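Metagenomic carboxyl esterase MGS0156 (PDB 5D8M) probably hydrolyses carboxylic ester bonds, as an esterase built round a parallel alpha/beta sheet. Local coordinates at residues P9-P12 against L13-M17; A228-L231 against R232-A235. One frame throughout, in Å; residues are numbered along the deposited sequence.

Interaction 1 (P9-P12 against L13-M17)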
loop_
_atom_site.group_PDB
_atom_site.type_symbol
_atom_site.label_atom_id
_atom_site.label_comp_id
_atom_site.label_asym_id
_atom_site.label_seq_id
_atom_site.Cartn_x
_atom_site.Cartn_y
_atom_site.Cartn_z
ATOM N N PRO A 9 5.751 26.263 -13.998
ATOM C CA PRO A 9 4.863 27.419 -13.803
ATOM C C PRO A 9 3.494 26.925 -13.362
ATOM O O PRO A 9 3.139 25.793 -13.698
ATOM C CB PRO A 9 4.820 28.075 -15.186
ATOM C CG PRO A 9 5.088 26.953 -16.134
ATOM C CD PRO A 9 6.035 26.013 -15.423
ATOM N N VAL A 10 2.736 27.724 -12.615
ATOM C CA VAL A 10 1.549 27.171 -11.958
ATOM C C VAL A 10 0.332 26.992 -12.886
ATOM O O VAL A 10 -0.485 26.091 -12.662
ATOM C CB VAL A 10 1.141 28.032 -10.718
ATOM C CG1 VAL A 10 0.513 29.334 -11.131
ATOM C CG2 VAL A 10 0.226 27.230 -9.784
ATOM N N ALA A 11 0.216 27.825 -13.919
ATOM C CA ALA A 11 -0.947 27.812 -14.812
ATOM C C ALA A 11 -1.353 26.425 -15.360
ATOM O O ALA A 11 -2.536 26.075 -15.295
ATOM C CB ALA A 11 -0.720 28.779 -15.970
ATOM N N PRO A 12 -0.394 25.631 -15.896
ATOM C CA PRO A 12 -0.822 24.304 -16.363
ATOM C C PRO A 12 -1.243 23.369 -15.225
ATOM O O PRO A 12 -2.149 22.558 -15.400
ATOM C CB PRO A 12 0.428 23.754 -17.068
ATOM C CG PRO A 12 1.268 24.958 -17.366
ATOM C CD PRO A 12 1.027 25.872 -16.205
ATOM N N LEU A 13 -0.586 23.468 -14.076
ATOM C CA LEU A 13 -0.986 22.671 -12.932
ATOM C C LEU A 13 -2.388 23.075 -12.460
ATOM O O LEU A 13 -3.202 22.216 -12.119
ATOM C CB LEU A 13 0.014 22.817 -11.785
ATOM C CG LEU A 13 -0.403 22.088 -10.503
ATOM C CD1 LEU A 13 -0.523 20.558 -10.725
ATOM C CD2 LEU A 13 0.539 22.395 -9.348
ATOM N N ALA A 14 -2.667 24.379 -12.457
ATOM C CA ALA A 14 -3.976 24.870 -12.032
ATOM C C ALA A 14 -5.078 24.308 -12.929
ATOM O O ALA A 14 -6.082 23.800 -12.435
ATOM C CB ALA A 14 -4.017 26.401 -12.041
ATOM N N HIS A 15 -4.873 24.402 -14.238
ATOM C CA HIS A 15 -5.851 23.974 -15.221
ATOM C C HIS A 15 -6.159 22.482 -15.106
ATOM O O HIS A 15 -7.288 22.058 -15.357
ATOM C CB HIS A 15 -5.361 24.295 -16.644
ATOM C CG HIS A 15 -5.165 25.760 -16.903
ATOM N ND1 HIS A 15 -4.324 26.237 -17.888
ATOM C CD2 HIS A 15 -5.718 26.851 -16.321
ATOM C CE1 HIS A 15 -4.361 27.560 -17.894
ATOM N NE2 HIS A 15 -5.195 27.958 -16.945
ATOM N N ALA A 16 -5.164 21.690 -14.716
ATOM C CA ALA A 16 -5.350 20.248 -14.623
ATOM C C ALA A 16 -5.956 19.819 -13.293
ATOM O O ALA A 16 -6.470 18.714 -13.166
ATOM C CB ALA A 16 -4.020 19.533 -14.850
HETATM N N MSE A 17 -5.911 20.698 -12.302
HETATM C CA MSE A 17 -6.299 20.313 -10.950
HETATM C C MSE A 17 -7.802 20.391 -10.742
HETATM O O MSE A 17 -8.436 21.379 -11.092
HETATM C CB MSE A 17 -5.592 21.197 -9.924
HETATM C CG MSE A 17 -5.901 20.844 -8.491
HETATM SE SE MSE A 17 -5.305 19.042 -7.980
HETATM C CE MSE A 17 -3.428 19.255 -8.215
#

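Interaction 2 (A228-L231 against R232-A235)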
loop_
_atom_site.group_PDB
_atom_site.type_symbol
_atom_site.label_atom_id
_atom_site.label_comp_id
_atom_site.label_asym_id
_atom_site.label_seq_id
_atom_site.Cartn_x
_atom_site.Cartn_y
_atom_site.Cartn_z
ATOM N N ALA A 228 -2.962 15.716 -9.583
ATOM C CA ALA A 228 -4.050 16.167 -10.445
ATOM C C ALA A 228 -4.758 14.974 -11.112
ATOM O O ALA A 228 -5.977 14.868 -11.115
ATOM C CB ALA A 228 -3.522 17.132 -11.493
ATOM N N TYR A 229 -3.978 14.050 -11.642
ATOM C CA TYR A 229 -4.549 12.883 -12.286
ATOM C C TYR A 229 -5.339 11.992 -11.319
ATOM O O TYR A 229 -6.465 11.584 -11.599
ATOM C CB TYR A 229 -3.436 12.084 -12.936
ATOM C CG TYR A 229 -3.935 10.970 -13.817
ATOM C CD1 TYR A 229 -4.279 11.214 -15.143
ATOM C CD2 TYR A 229 -4.047 9.677 -13.332
ATOM C CE1 TYR A 229 -4.729 10.192 -15.960
ATOM C CE2 TYR A 229 -4.490 8.656 -14.136
ATOM C CZ TYR A 229 -4.825 8.910 -15.449
ATOM O OH TYR A 229 -5.270 7.878 -16.248
ATOM N N ARG A 230 -4.728 11.685 -10.185
ATOM C CA ARG A 230 -5.329 10.810 -9.189
ATOM C C ARG A 230 -6.593 11.419 -8.537
ATOM O O ARG A 230 -7.548 10.700 -8.290
ATOM C CB ARG A 230 -4.287 10.455 -8.118
ATOM C CG ARG A 230 -3.139 9.557 -8.641
ATOM C CD ARG A 230 -3.353 8.043 -8.355
ATOM N NE ARG A 230 -4.656 7.555 -8.806
ATOM C CZ ARG A 230 -4.899 7.002 -9.994
ATOM N NH1 ARG A 230 -3.919 6.808 -10.878
ATOM N NH2 ARG A 230 -6.118 6.584 -10.287
ATOM N N LEU A 231 -6.583 12.720 -8.263
ATOM C CA LEU A 231 -7.765 13.401 -7.707
ATOM C C LEU A 231 -8.907 13.443 -8.722
ATOM O O LEU A 231 -10.067 13.264 -8.368
ATOM C CB LEU A 231 -7.421 14.820 -7.267
ATOM C CG LEU A 231 -6.640 14.870 -5.950
ATOM C CD1 LEU A 231 -6.243 16.287 -5.631
ATOM C CD2 LEU A 231 -7.449 14.263 -4.817
ATOM N N ARG A 232 -8.562 13.670 -9.981
ATOM C CA ARG A 232 -9.537 13.669 -11.060
ATOM C C ARG A 232 -10.198 12.285 -11.228
ATOM O O ARG A 232 -11.407 12.186 -11.468
ATOM C CB ARG A 232 -8.864 14.113 -12.363
ATOM C CG ARG A 232 -9.602 13.699 -13.613
ATOM C CD ARG A 232 -10.088 14.875 -14.380
ATOM N NE ARG A 232 -8.995 15.650 -14.954
ATOM C CZ ARG A 232 -9.176 16.679 -15.781
ATOM N NH1 ARG A 232 -10.403 17.045 -16.125
ATOM N NH2 ARG A 232 -8.133 17.343 -16.257
ATOM N N PHE A 233 -9.406 11.224 -11.104
ATOM C CA PHE A 233 -9.939 9.866 -11.146
ATOM C C PHE A 233 -11.006 9.677 -10.086
ATOM O O PHE A 233 -12.067 9.130 -10.367
ATOM C CB PHE A 233 -8.836 8.836 -10.937
ATOM C CG PHE A 233 -9.334 7.425 -10.785
ATOM C CD1 PHE A 233 -9.675 6.678 -11.894
ATOM C CD2 PHE A 233 -9.421 6.832 -9.530
ATOM C CE1 PHE A 233 -10.105 5.351 -11.763
ATOM C CE2 PHE A 233 -9.852 5.514 -9.401
ATOM C CZ PHE A 233 -10.178 4.780 -10.511
ATOM N N LEU A 234 -10.712 10.129 -8.866
ATOM C CA LEU A 234 -11.630 9.922 -7.742
ATOM C C LEU A 234 -12.833 10.848 -7.850
ATOM O O LEU A 234 -13.899 10.519 -7.365
ATOM C CB LEU A 234 -10.911 10.140 -6.406
ATOM C CG LEU A 234 -9.939 9.018 -6.008
ATOM C CD1 LEU A 234 -9.155 9.402 -4.762
ATOM C CD2 LEU A 234 -10.700 7.741 -5.759
ATOM N N ALA A 235 -12.657 12.016 -8.458
ATOM C CA ALA A 235 -13.786 12.922 -8.694
ATOM C C ALA A 235 -14.740 12.374 -9.747
ATOM O O ALA A 235 -15.934 12.672 -9.717
ATOM C CB ALA A 235 -13.290 14.314 -9.125
#

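Interaction 1 (P9-P12 against L13-M17)
Val10, Ala11 and Pro12 each hand a carbonyl oxygen to an amide four residues on, and these bonds carry the short helix 10-16. The first is the shortest, Ala14 N to Val10 O at 2.8 Å. His15 N reaches Ala11 O at 3.1 Å, and Ala16 N reaches Pro12 O at 3.2 Å. Pro12 fits in this first turn because its nitrogen, which has no hydrogen to give, lies ahead of the residues whose amides are bonded.

A second kind of contact sets a carbonyl against an aromatic ring. The His15 imidazole folds back along the helix, its CG anti to the carbonyl carbon (chi1 -62°), and lays one face over Ala11 O, which stands 3.0 Å above the ring centre.

Van der Waals touches complete the set: Ala11 CB lies loosely against His15 CE1 at 4.3 Å, and Leu13 CB rests on Val10 O at 3.4 Å.

The chemistry is thus that of a largely exposed N-terminal helix whose far end, at Met17, leans on helix 227-236: main-chain bonds supply its order, while Ala11 O serves the His15 amide and also sits against the imidazole face.

Interaction 2 (A228-L231 against R232-A235)
Arg230 and Phe233 run side by side from the same flank of helix 227-236, pointing the same way, with guanidinium and ring planes 64° apart. NH2 of Arg230 sits over one face of the phenyl ring, 3.3 Å above its plane and displaced toward the rim, with Phe233 CG and CD2 both 3.4 Å from that nitrogen. Bends at chi2 and chi3 curl the arginine chain so that its end returns to Phe233, whose CG is anti to the backbone N (chi1 172°). Arg230 NH1 meanwhile lies in the plane of the Tyr229 ring, at its edge. The buried guanidinium has polar partners too: NH2 forms a salt bridge with Glu166 and NH1 a hydrogen bond with Ser224 O. With an alanine at Phe233, Arg230 NH2 would probably lose its aromatic cover and the guanidinium would be less restrained by packing on that side.

Behind these side chains the backbone is regular, with Phe233 N bonded to Tyr229 O at 3.0 Å and Ala235 N to Leu231 O at 2.9 Å. Leu234 turns its CG onto Arg230 O at 3.7 Å. Phe233 also meets the His237 ring. Tyr229, Arg230 and Phe233 all touch helix 159-170, which follows strand 151-157 of the central parallel sheet, while Leu231 and Leu234 pack on the loop at Asp189.

How the interactions relate
Both interactions run along about two turns of one helix, but they differ in depth. Interaction 1 lies on the surface, its centre about 28 Å from the centre of the chain, whereas interaction 2 is partly buried and its centre about 18 Å from it. Interaction 1 shows mainly main-chain bonds and a carbonyl facing an imidazole, while interaction 2 adds a buried guanidinium nitrogen packed over a phenyl face. The two contacts hold different helices yet meet directly: selenomethionine Met17 SE lies 3.7 Å from Leu231 CD1, and Ala16 O is 3.7 Å from Ala228 CB. Van der Waals packing thus joins the C-terminal end of helix 10-16, and Met17 just beyond it, to helix 227-236.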